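Local coordinates for protein intramolecular trans-sialidase (Macrobdella decora, PDB 3SLI) that cleaves terminal sialic acid from sialoglycoconjugates by intramolecular trans-glycosylation, releasing it as 2,7-anhydro-Neu5Ac, at residues A[220-225]-A[434-439]; A[463-468]-A[569-574]; A[575-580]-A[618-623]; A[622-627]-A[668-673]. All blocks are in the same frame, centred on the assembly; numbering follows the deposited sequence.

The four contacts follow one another along the chain and join parts of the sialidase propeller, a fold of sheets set around a central axis. Contact 1 links the hairpin between strands 211-219 and 225-232 to the turn after strand 427-433, its centre about 17 Å from that of contact 2, which bridges strands 462-466 and 568-572 of two different sheets. Contact 3 begins where contact 2 ends and runs from the turn leading into strand 579-587 to one edge strand, 614-623, of the same sheet. That edge strand carries contact 4, centred about 13 Å away, to strand 665-670. Ile672 touches both Tyr572 and Ile576, so contacts 2, 3 and 4 form a connected series, while contact 1 stands apart.

Contact 1: residues A[220-225]-A[434-439]; sequences LSTGTV and DDEGAS
Both oxygens of the Glu436 carboxylate are taken up by threonine hydroxyls of the facing loop. Thr222 OG1 donates to Glu436 OE2 at 2.8 Å, and Thr224 OG1 donates to Glu436 OE1, also at 2.8 Å. Each hydroxyl arrives on the syn side, but 30° and 25° out of the carboxylate plane respectively. A straight, extended glutamate reaches across the gap, and its CG passes Leu220 CD1 at 4.0 Å, so the leucine lies along the aliphatic part while the threonines serve the charge. Thr222 OG1 stands between its own backbone N and carbonyl carbon (chi1 66°), where it also accepts a weak bond from Thr224 N. The type I turn from Leu220 to Gly223 carries Thr222, and Thr224 follows directly after it. Gly223, with positive phi, suits the turn's last position, where a side chain would press on the preceding carbonyl. On the other side, Asp435 ties its own loop: OD1 accepts Ser439 N at 2.9 Å, while OD2 accepts Ser439 OG at 2.8 Å. Lys249 NZ binds the Glu436 carbonyl. Glu436 and Gly437 occupy the middle of a type I' turn, and Ser433 OG receives the Gly437 amide. This serine, aspartate, glycine and serine spacing is that of the Asp box, the recurring turn motif of sialidase propellers.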
loop_
_atom_site.group_PDB
_atom_site.type_symbol
_atom_site.label_atom_id
_atom_site.label_comp_id
_atom_site.label_asym_id
_atom_site.label_seq_id
_atom_site.Cartn_x
_atom_site.Cartn_y
_atom_site.Cartn_z
ATOM N N LEU A 220 12.385 14.031 10.627
ATOM C CA LEU A 220 13.409 13.962 11.665
ATOM C C LEU A 220 13.632 15.350 12.273
ATOM O O LEU A 220 13.308 16.364 11.647
ATOM C CB LEU A 220 14.717 13.414 11.077
ATOM C CG LEU A 220 14.653 12.036 10.403
ATOM C CD1 LEU A 220 16.052 11.597 9.991
ATOM C CD2 LEU A 220 14.035 11.011 11.357
ATOM N N SER A 221 14.196 15.403 13.480
ATOM C CA SER A 221 14.454 16.681 14.150
ATOM C C SER A 221 15.423 17.555 13.363
ATOM O O SER A 221 15.485 18.760 13.578
ATOM C CB SER A 221 14.986 16.452 15.568
ATOM O OG SER A 221 16.141 15.633 15.561
ATOM N N THR A 222 16.158 16.936 12.442
ATOM C CA THR A 222 17.117 17.642 11.590
ATOM C C THR A 222 16.437 18.343 10.401
ATOM O O THR A 222 17.068 19.144 9.711
ATOM C CB THR A 222 18.160 16.667 10.995
ATOM O OG1 THR A 222 17.503 15.767 10.090
ATOM C CG2 THR A 222 18.837 15.855 12.098
ATOM N N GLY A 223 15.174 18.011 10.138
ATOM C CA GLY A 223 14.467 18.602 9.011
ATOM C C GLY A 223 14.333 17.636 7.837
ATOM O O GLY A 223 13.509 17.838 6.948
ATOM N N THR A 224 15.152 16.591 7.818
ATOM C CA THR A 224 15.093 15.587 6.763
ATOM C C THR A 224 13.811 14.775 6.944
ATOM O O THR A 224 13.389 14.520 8.070
ATOM C CB THR A 224 16.316 14.619 6.849
ATOM O OG1 THR A 224 17.524 15.371 6.687
ATOM C CG2 THR A 224 16.256 13.517 5.773
ATOM N N VAL A 225 13.169 14.419 5.839
ATOM C CA VAL A 225 11.958 13.613 5.893
ATOM C C VAL A 225 12.343 12.241 5.336
ATOM O O VAL A 225 13.027 12.154 4.306
ATOM C CB VAL A 225 10.805 14.207 5.032
ATOM C CG1 VAL A 225 9.483 13.492 5.361
ATOM C CG2 VAL A 225 10.673 15.718 5.245
ATOM N N ASP A 434 22.728 6.141 11.994
ATOM C CA ASP A 434 23.134 7.417 12.568
ATOM C C ASP A 434 23.464 8.439 11.474
ATOM O O ASP A 434 23.808 9.578 11.772
ATOM C CB ASP A 434 24.344 7.225 13.488
ATOM C CG ASP A 434 23.989 6.507 14.775
ATOM O OD1 ASP A 434 23.014 6.924 15.435
ATOM O OD2 ASP A 434 24.683 5.529 15.121
ATOM N N ASP A 435 23.343 8.032 10.209
ATOM C CA ASP A 435 23.616 8.939 9.096
ATOM C C ASP A 435 22.443 9.046 8.111
ATOM O O ASP A 435 22.643 9.131 6.895
ATOM C CB ASP A 435 24.901 8.526 8.370
ATOM C CG ASP A 435 24.894 7.073 7.932
ATOM O OD1 ASP A 435 23.810 6.455 7.830
ATOM O OD2 ASP A 435 25.991 6.544 7.675
ATOM N N GLU A 436 21.226 8.989 8.648
ATOM C CA GLU A 436 19.993 9.097 7.867
ATOM C C GLU A 436 19.864 8.155 6.661
ATOM O O GLU A 436 19.458 8.565 5.565
ATOM C CB GLU A 436 19.763 10.557 7.456
ATOM C CG GLU A 436 19.798 11.524 8.642
ATOM C CD GLU A 436 19.440 12.954 8.284
ATOM O OE1 GLU A 436 19.259 13.251 7.086
ATOM O OE2 GLU A 436 19.333 13.790 9.207
ATOM N N GLY A 437 20.235 6.895 6.863
ATOM C CA GLY A 437 20.112 5.916 5.800
ATOM C C GLY A 437 21.314 5.687 4.909
ATOM O O GLY A 437 21.236 4.869 4.003
ATOM N N ALA A 438 22.408 6.416 5.121
ATOM C CA ALA A 438 23.613 6.205 4.308
ATOM C C ALA A 438 24.170 4.807 4.603
ATOM O O ALA A 438 24.704 4.139 3.716
ATOM C CB ALA A 438 24.664 7.288 4.594
ATOM N N SER A 439 24.027 4.364 5.852
ATOM C CA SER A 439 24.468 3.030 6.269
ATOM C C SER A 439 23.581 2.569 7.432
ATOM O O SER A 439 23.046 3.399 8.171
ATOM C CB SER A 439 25.952 3.025 6.685
ATOM O OG SER A 439 26.194 3.790 7.864
#

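Contact 2: residues A[463-468]-A[569-574]; sequences IGKQIS and VINYSQ
Lys465 and Asn571 meet at right angles, the ammonium NZ giving a 2.8 Å hydrogen bond to Asn571 OD1. The donor lies in the carbonyl plane on a lone pair, with a C=O...N angle of 133°. The lysine also reaches the asparagine indirectly, through water 1, which accepts from Lys465 NZ and from the Asn571 backbone N, each at 3.0 Å. Further along the two segments, Ile463 CD1 touches Ile570 CG2 at 4.3 Å, a single apolar contact between buried, beta-branched residues. Lysine reaches its partner by folding: CG is anti to the backbone N (chi1 171°), and the chain then bends at both chi2 and chi3. Further out, strand 516-520 helps to place both groups. Ile518 packs against Lys465, Val519 packs against Asn571, and the Glu520 carbonyl accepts Asn571 ND2. That last bond fixes the rotation of the amide, because the other orientation would turn its NH2 toward the ammonium. Asparagine is therefore well chosen, offering an acceptor to one side and a donor to the other. The chemistry implies that the lysine charge is met across this contact by a neutral carbonyl and a water, joining two strands of different sheets through dipoles instead of an ion pair.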
loop_
_atom_site.group_PDB
_atom_site.type_symbol
_atom_site.label_atom_id
_atom_site.label_comp_id
_atom_site.label_asym_id
_atom_site.label_seq_id
_atom_site.Cartn_x
_atom_site.Cartn_y
_atom_site.Cartn_z
ATOM N N ILE A 463 4.706 4.593 12.396
ATOM C CA ILE A 463 5.828 5.126 13.159
ATOM C C ILE A 463 5.711 4.755 14.632
ATOM O O ILE A 463 4.637 4.357 15.102
ATOM C CB ILE A 463 5.936 6.665 13.072
ATOM C CG1 ILE A 463 4.726 7.333 13.736
ATOM C CG2 ILE A 463 6.132 7.109 11.618
ATOM C CD1 ILE A 463 4.886 8.835 13.959
ATOM N N GLY A 464 6.836 4.849 15.335
ATOM C CA GLY A 464 6.872 4.571 16.760
ATOM C C GLY A 464 6.744 5.895 17.495
ATOM O O GLY A 464 6.483 6.937 16.873
ATOM N N LYS A 465 7.003 5.892 18.799
ATOM C CA LYS A 465 6.886 7.119 19.581
ATOM C C LYS A 465 7.903 7.206 20.737
ATOM O O LYS A 465 8.234 6.196 21.358
ATOM C CB LYS A 465 5.450 7.226 20.121
ATOM C CG LYS A 465 5.184 8.332 21.145
ATOM C CD LYS A 465 5.329 9.735 20.572
ATOM C CE LYS A 465 4.301 10.037 19.508
ATOM N NZ LYS A 465 4.462 11.442 19.000
ATOM N N GLN A 466 8.461 8.398 20.949
ATOM C CA GLN A 466 9.389 8.627 22.054
ATOM C C GLN A 466 8.717 9.630 22.992
ATOM O O GLN A 466 8.259 10.693 22.548
ATOM C CB GLN A 466 10.743 9.177 21.575
ATOM C CG GLN A 466 11.688 9.516 22.740
ATOM C CD GLN A 466 13.100 9.892 22.317
ATOM O OE1 GLN A 466 14.084 9.321 22.807
ATOM N NE2 GLN A 466 13.213 10.885 21.446
ATOM N N ILE A 467 8.616 9.280 24.273
ATOM C CA ILE A 467 7.992 10.162 25.268
ATOM C C ILE A 467 8.896 11.375 25.462
ATOM O O ILE A 467 10.094 11.231 25.723
ATOM C CB ILE A 467 7.774 9.438 26.628
ATOM C CG1 ILE A 467 6.966 8.151 26.414
ATOM C CG2 ILE A 467 7.050 10.359 27.613
ATOM C CD1 ILE A 467 6.657 7.374 27.692
ATOM N N SER A 468 8.328 12.566 25.333
ATOM C CA SER A 468 9.112 13.784 25.456
ATOM C C SER A 468 9.126 14.401 26.847
ATOM O O SER A 468 10.052 15.138 27.184
ATOM C CB SER A 468 8.620 14.825 24.456
ATOM O OG SER A 468 7.337 15.288 24.819
ATOM N N VAL A 569 -2.041 8.328 13.333
ATOM C CA VAL A 569 -2.404 9.408 14.242
ATOM C C VAL A 569 -1.076 9.966 14.732
ATOM O O VAL A 569 -0.159 9.202 15.056
ATOM C CB VAL A 569 -3.365 8.941 15.406
ATOM C CG1 VAL A 569 -2.717 7.871 16.279
ATOM C CG2 VAL A 569 -3.823 10.138 16.237
ATOM N N ILE A 570 -0.930 11.287 14.646
ATOM C CA ILE A 570 0.304 11.945 15.047
ATOM C C ILE A 570 0.083 13.182 15.895
ATOM O O ILE A 570 -1.005 13.757 15.917
ATOM C CB ILE A 570 1.128 12.405 13.810
ATOM C CG1 ILE A 570 0.337 13.452 13.010
ATOM C CG2 ILE A 570 1.496 11.203 12.938
ATOM C CD1 ILE A 570 1.197 14.318 12.078
ATOM N N ASN A 571 1.135 13.576 16.602
ATOM C CA ASN A 571 1.114 14.785 17.411
ATOM C C ASN A 571 1.506 15.916 16.464
ATOM O O ASN A 571 2.320 15.706 15.562
ATOM C CB ASN A 571 2.177 14.710 18.518
ATOM C CG ASN A 571 1.725 13.912 19.712
ATOM O OD1 ASN A 571 2.186 12.795 19.941
ATOM N ND2 ASN A 571 0.830 14.488 20.495
ATOM N N TYR A 572 0.883 17.080 16.610
ATOM C CA TYR A 572 1.237 18.235 15.796
ATOM C C TYR A 572 1.964 19.167 16.779
ATOM O O TYR A 572 1.504 19.350 17.907
ATOM C CB TYR A 572 -0.004 18.898 15.189
ATOM C CG TYR A 572 0.332 19.968 14.164
ATOM C CD1 TYR A 572 0.955 19.637 12.953
ATOM C CD2 TYR A 572 0.072 21.315 14.421
ATOM C CE1 TYR A 572 1.314 20.626 12.026
ATOM C CE2 TYR A 572 0.424 22.309 13.501
ATOM C CZ TYR A 572 1.046 21.953 12.309
ATOM O OH TYR A 572 1.404 22.924 11.405
ATOM N N SER A 573 3.076 19.765 16.351
ATOM C CA SER A 573 3.894 20.609 17.226
ATOM C C SER A 573 3.324 21.942 17.688
ATOM O O SER A 573 3.730 22.462 18.725
ATOM C CB SER A 573 5.269 20.851 16.596
ATOM O OG SER A 573 5.172 21.745 15.503
ATOM N N GLN A 574 2.440 22.528 16.897
ATOM C CA GLN A 574 1.857 23.811 17.255
ATOM C C GLN A 574 0.392 23.654 17.640
ATOM O O GLN A 574 -0.260 22.682 17.243
ATOM C CB GLN A 574 2.011 24.801 16.096
ATOM C CG GLN A 574 3.456 25.196 15.817
ATOM C CD GLN A 574 4.125 25.857 17.016
ATOM O OE1 GLN A 574 3.476 26.563 17.789
ATOM N NE2 GLN A 574 5.419 25.629 17.177
HETATM O O HOH W 1 3.257 11.476 16.294
#

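Contact 3: residues A[575-580]-A[618-623]; sequences PIDGKP and WKYSYA
Asp577 OD2 is gripped by two donors from consecutive residues of the facing strand. Tyr620 OH donates to it at 2.7 Å along the syn lone pair, and Lys619 NZ completes a salt bridge at 3.1 Å, coming from above the carboxylate, 37° out of its plane. The oxygen lies at the edge of the Tyr620 ring and in the ring plane, whereas carboxylate and ring are turned 65° from each other. A chi1 of -167° and a fully extended chain send Lys619 straight out from the strand, and its CG lies 3.9 Å above one face of the Tyr620 ring, toward its rim. Lysine and tyrosine thus travel side by side toward the aspartate. An acid suits this exposed corner because one oxygen can serve a charged and a neutral donor, and the lysine probably favours the ionised carboxylate. Asp577 is held out by a tight turn: Ile576 N bonds to Lys579 O at 2.9 Å, and Lys579 N returns to Ile576 O at 3.0 Å. Positive phi at both Asp577 and Gly578 makes this a type I' turn. In strand 614-623, Lys619 and Tyr620 both face Ile600, a bulge that lets two consecutive side chains reach one carboxylate. The contact therefore pairs a two-residue type I' beta-hairpin with a classic beta bulge in an edge strand of a four-stranded antiparallel blade.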
loop_
_atom_site.group_PDB
_atom_site.type_symbol
_atom_site.label_atom_id
_atom_site.label_comp_id
_atom_site.label_asym_id
_atom_site.label_seq_id
_atom_site.Cartn_x
_atom_site.Cartn_y
_atom_site.Cartn_z
ATOM N N PRO A 575 -0.124 24.563 18.483
ATOM C CA PRO A 575 -1.531 24.436 18.864
ATOM C C PRO A 575 -2.464 24.836 17.717
ATOM O O PRO A 575 -2.091 25.624 16.850
ATOM C CB PRO A 575 -1.641 25.394 20.054
ATOM C CG PRO A 575 -0.648 26.453 19.729
ATOM C CD PRO A 575 0.528 25.668 19.210
ATOM N N ILE A 576 -3.659 24.252 17.702
ATOM C CA ILE A 576 -4.680 24.550 16.702
ATOM C C ILE A 576 -5.877 25.041 17.528
ATOM O O ILE A 576 -6.281 24.383 18.500
ATOM C CB ILE A 576 -5.022 23.295 15.856
ATOM C CG1 ILE A 576 -3.781 22.870 15.066
ATOM C CG2 ILE A 576 -6.181 23.595 14.908
ATOM C CD1 ILE A 576 -3.961 21.645 14.199
ATOM N N ASP A 577 -6.379 26.229 17.195
ATOM C CA ASP A 577 -7.477 26.864 17.940
ATOM C C ASP A 577 -7.040 27.040 19.403
ATOM O O ASP A 577 -7.860 27.015 20.315
ATOM C CB ASP A 577 -8.775 26.043 17.876
ATOM C CG ASP A 577 -9.461 26.104 16.513
ATOM O OD1 ASP A 577 -9.027 26.873 15.627
ATOM O OD2 ASP A 577 -10.458 25.376 16.333
ATOM N N GLY A 578 -5.735 27.195 19.611
ATOM C CA GLY A 578 -5.189 27.375 20.946
ATOM C C GLY A 578 -5.024 26.136 21.813
ATOM O O GLY A 578 -4.607 26.245 22.968
ATOM N N LYS A 579 -5.298 24.956 21.262
ATOM C CA LYS A 579 -5.196 23.714 22.026
ATOM C C LYS A 579 -4.203 22.720 21.437
ATOM O O LYS A 579 -3.851 22.815 20.259
ATOM C CB LYS A 579 -6.575 23.036 22.091
ATOM C CG LYS A 579 -7.649 23.884 22.745
ATOM C CD LYS A 579 -8.998 23.196 22.731
ATOM C CE LYS A 579 -10.014 24.009 23.530
ATOM N NZ LYS A 579 -11.407 23.475 23.439
ATOM N N PRO A 580 -3.675 21.803 22.271
ATOM C CA PRO A 580 -2.732 20.800 21.775
ATOM C C PRO A 580 -3.563 19.991 20.773
ATOM O O PRO A 580 -4.737 19.707 21.036
ATOM C CB PRO A 580 -2.440 19.963 23.022
ATOM C CG PRO A 580 -2.610 20.932 24.127
ATOM C CD PRO A 580 -3.839 21.689 23.730
ATOM N N TRP A 618 -12.816 15.668 18.335
ATOM C CA TRP A 618 -12.531 15.572 16.905
ATOM C C TRP A 618 -13.371 16.630 16.189
ATOM O O TRP A 618 -14.445 16.353 15.649
ATOM C CB TRP A 618 -12.799 14.147 16.408
ATOM C CG TRP A 618 -11.899 13.156 17.091
ATOM C CD1 TRP A 618 -12.211 12.364 18.159
ATOM C CD2 TRP A 618 -10.512 12.905 16.798
ATOM N NE1 TRP A 618 -11.108 11.645 18.553
ATOM C CE2 TRP A 618 -10.053 11.952 17.733
ATOM C CE3 TRP A 618 -9.616 13.398 15.838
ATOM C CZ2 TRP A 618 -8.733 11.475 17.738
ATOM C CZ3 TRP A 618 -8.301 12.927 15.842
ATOM C CH2 TRP A 618 -7.874 11.974 16.789
ATOM N N LYS A 619 -12.844 17.851 16.196
ATOM C CA LYS A 619 -13.518 19.017 15.644
ATOM C C LYS A 619 -13.565 19.183 14.130
ATOM O O LYS A 619 -14.533 19.729 13.603
ATOM C CB LYS A 619 -12.917 20.281 16.267
ATOM C CG LYS A 619 -13.705 21.543 16.022
ATOM C CD LYS A 619 -13.076 22.711 16.754
ATOM C CE LYS A 619 -13.973 23.929 16.702
ATOM N NZ LYS A 619 -13.322 25.088 17.373
ATOM N N TYR A 620 -12.526 18.729 13.436
ATOM C CA TYR A 620 -12.456 18.882 11.981
ATOM C C TYR A 620 -12.236 17.569 11.237
ATOM O O TYR A 620 -11.586 16.659 11.751
ATOM C CB TYR A 620 -11.295 19.827 11.610
ATOM C CG TYR A 620 -11.354 21.196 12.242
ATOM C CD1 TYR A 620 -12.177 22.188 11.712
ATOM C CD2 TYR A 620 -10.579 21.507 13.368
ATOM C CE1 TYR A 620 -12.235 23.458 12.281
ATOM C CE2 TYR A 620 -10.625 22.779 13.947
ATOM C CZ TYR A 620 -11.460 23.750 13.394
ATOM O OH TYR A 620 -11.523 25.023 13.918
ATOM N N SER A 621 -12.797 17.476 10.033
ATOM C CA SER A 621 -12.599 16.314 9.168
ATOM C C SER A 621 -12.414 16.884 7.770
ATOM O O SER A 621 -13.096 17.840 7.389
ATOM C CB SER A 621 -13.771 15.321 9.205
ATOM O OG SER A 621 -14.975 15.889 8.733
ATOM N N TYR A 622 -11.486 16.307 7.019
ATOM C CA TYR A 622 -11.177 16.768 5.675
ATOM C C TYR A 622 -11.228 15.586 4.719
ATOM O O TYR A 622 -10.528 14.596 4.930
ATOM C CB TYR A 622 -9.775 17.384 5.678
ATOM C CG TYR A 622 -9.326 17.916 4.344
ATOM C CD1 TYR A 622 -9.576 19.241 3.987
ATOM C CD2 TYR A 622 -8.624 17.104 3.449
ATOM C CE1 TYR A 622 -9.144 19.749 2.776
ATOM C CE2 TYR A 622 -8.186 17.604 2.225
ATOM C CZ TYR A 622 -8.447 18.929 1.900
ATOM O OH TYR A 622 -8.010 19.442 0.709
ATOM N N ALA A 623 -12.085 15.673 3.704
ATOM C CA ALA A 623 -12.228 14.603 2.710
ATOM C C ALA A 623 -11.187 14.785 1.613
ATOM O O ALA A 623 -11.150 15.817 0.947
ATOM C CB ALA A 623 -13.642 14.596 2.116
#

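Contact 4: residues A[622-627]-A[668-673]; sequences YAVDTP and EKYSIS
Tyr622 turns the edge of its ring to the face of Tyr670 in an offset edge-to-face pair, the centroids 5.1 Å apart and the planes at 62°. This is the tight part of the contact: Tyr622 CE2 and Tyr622 OH each lie 3.5 Å from Tyr670 CE1. A trans chi1 (-180°) carries the Tyr622 ring away from its own amide to meet the other ring. Val624 adds its methyls beyond the ring, CG1 coming within 3.7 Å of Tyr670 OH, and its compact branching fits a buried place beside an aromatic. The looser part is the polar side, where water 2 bridges in place of direct packing. It donates to Val624 O at 2.7 Å and to Tyr670 OH at 2.8 Å, lying in the plane of the Tyr670 ring. The same hydroxyl donates to Glu668 OE1, though the modelled bond is so short that its length is doubtful. The other glutamate oxygen, OE2, receives Tyr648 OH and forms a salt bridge with Arg101. Leu675 of helix 672-675, which Ser671 N-caps, packs on both tyrosines. The contact thus lies between an edge strand of each of two sheets, 614-623 and 665-670, with the C-terminal helix against its rings.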
loop_
_atom_site.group_PDB
_atom_site.type_symbol
_atom_site.label_atom_id
_atom_site.label_comp_id
_atom_site.label_asym_id
_atom_site.label_seq_id
_atom_site.Cartn_x
_atom_site.Cartn_y
_atom_site.Cartn_z
ATOM N N TYR A 622 -11.486 16.307 7.019
ATOM C CA TYR A 622 -11.177 16.768 5.675
ATOM C C TYR A 622 -11.228 15.586 4.719
ATOM O O TYR A 622 -10.528 14.596 4.930
ATOM C CB TYR A 622 -9.775 17.384 5.678
ATOM C CG TYR A 622 -9.326 17.916 4.344
ATOM C CD1 TYR A 622 -9.576 19.241 3.987
ATOM C CD2 TYR A 622 -8.624 17.104 3.449
ATOM C CE1 TYR A 622 -9.144 19.749 2.776
ATOM C CE2 TYR A 622 -8.186 17.604 2.225
ATOM C CZ TYR A 622 -8.447 18.929 1.900
ATOM O OH TYR A 622 -8.010 19.442 0.709
ATOM N N ALA A 623 -12.085 15.673 3.704
ATOM C CA ALA A 623 -12.228 14.603 2.710
ATOM C C ALA A 623 -11.187 14.785 1.613
ATOM O O ALA A 623 -11.150 15.817 0.947
ATOM C CB ALA A 623 -13.642 14.596 2.116
ATOM N N VAL A 624 -10.341 13.780 1.434
ATOM C CA VAL A 624 -9.274 13.823 0.445
ATOM C C VAL A 624 -9.758 13.718 -1.009
ATOM O O VAL A 624 -9.103 14.230 -1.926
ATOM C CB VAL A 624 -8.218 12.736 0.778
ATOM C CG1 VAL A 624 -7.295 12.457 -0.412
ATOM C CG2 VAL A 624 -7.400 13.192 1.989
ATOM N N ASP A 625 -10.919 13.097 -1.204
ATOM C CA ASP A 625 -11.492 12.903 -2.538
ATOM C C ASP A 625 -12.997 12.666 -2.355
ATOM O O ASP A 625 -13.563 13.093 -1.348
ATOM C CB ASP A 625 -10.821 11.693 -3.225
ATOM C CG ASP A 625 -10.815 11.791 -4.754
ATOM O OD1 ASP A 625 -11.778 12.327 -5.349
ATOM O OD2 ASP A 625 -9.841 11.306 -5.363
ATOM N N THR A 626 -13.647 12.017 -3.324
ATOM C CA THR A 626 -15.077 11.744 -3.241
ATOM C C THR A 626 -15.309 10.445 -2.439
ATOM O O THR A 626 -14.385 9.642 -2.284
ATOM C CB THR A 626 -15.744 11.764 -4.660
ATOM O OG1 THR A 626 -14.911 11.092 -5.616
ATOM C CG2 THR A 626 -15.954 13.211 -5.119
ATOM N N PRO A 627 -16.541 10.215 -1.934
ATOM C CA PRO A 627 -16.874 9.024 -1.133
ATOM C C PRO A 627 -16.540 7.626 -1.634
ATOM O O PRO A 627 -16.275 6.737 -0.820
ATOM C CB PRO A 627 -18.374 9.185 -0.878
ATOM C CG PRO A 627 -18.569 10.674 -0.910
ATOM C CD PRO A 627 -17.736 11.064 -2.105
ATOM N N GLU A 668 1.003 13.442 -0.691
ATOM C CA GLU A 668 0.321 14.732 -0.780
ATOM C C GLU A 668 0.614 15.573 0.478
ATOM O O GLU A 668 0.976 15.025 1.516
ATOM C CB GLU A 668 -1.186 14.518 -0.968
ATOM C CG GLU A 668 -1.518 13.764 -2.268
ATOM C CD GLU A 668 -3.000 13.465 -2.468
ATOM O OE1 GLU A 668 -3.851 14.043 -1.766
ATOM O OE2 GLU A 668 -3.316 12.647 -3.357
ATOM N N LYS A 669 0.490 16.896 0.364
ATOM C CA LYS A 669 0.750 17.829 1.466
ATOM C C LYS A 669 -0.477 18.708 1.658
ATOM O O LYS A 669 -1.104 19.115 0.678
ATOM C CB LYS A 669 1.913 18.766 1.128
ATOM C CG LYS A 669 3.232 18.122 0.756
ATOM C CD LYS A 669 4.172 19.215 0.267
ATOM C CE LYS A 669 5.557 18.694 -0.045
ATOM N NZ LYS A 669 6.458 19.811 -0.445
ATOM N N TYR A 670 -0.767 19.066 2.905
ATOM C CA TYR A 670 -1.922 19.900 3.227
ATOM C C TYR A 670 -1.582 20.885 4.337
ATOM O O TYR A 670 -0.858 20.542 5.276
ATOM C CB TYR A 670 -3.093 19.022 3.694
ATOM C CG TYR A 670 -3.628 18.067 2.649
ATOM C CD1 TYR A 670 -4.524 18.510 1.681
ATOM C CD2 TYR A 670 -3.232 16.722 2.620
ATOM C CE1 TYR A 670 -5.017 17.647 0.705
ATOM C CE2 TYR A 670 -3.720 15.847 1.644
ATOM C CZ TYR A 670 -4.614 16.324 0.693
ATOM O OH TYR A 670 -5.130 15.492 -0.271
ATOM N N SER A 671 -2.065 22.117 4.212
ATOM C CA SER A 671 -1.828 23.125 5.241
ATOM C C SER A 671 -2.923 22.992 6.306
ATOM O O SER A 671 -3.998 22.438 6.031
ATOM C CB SER A 671 -1.837 24.546 4.643
ATOM O OG SER A 671 -3.117 24.915 4.141
ATOM N N ILE A 672 -2.668 23.502 7.510
ATOM C CA ILE A 672 -3.667 23.434 8.572
ATOM C C ILE A 672 -4.894 24.227 8.121
ATOM O O ILE A 672 -6.028 23.841 8.402
ATOM C CB ILE A 672 -3.120 23.958 9.932
ATOM C CG1 ILE A 672 -1.964 23.067 10.404
ATOM C CG2 ILE A 672 -4.227 23.966 11.000
ATOM C CD1 ILE A 672 -2.320 21.588 10.557
ATOM N N SER A 673 -4.660 25.304 7.376
ATOM C CA SER A 673 -5.738 26.136 6.845
ATOM C C SER A 673 -6.690 25.265 6.006
ATOM O O SER A 673 -7.914 25.319 6.170
ATOM C CB SER A 673 -5.133 27.242 5.976
ATOM O OG SER A 673 -6.114 28.083 5.403
HETATM O O HOH W 2 -7.315 16.300 -1.734
#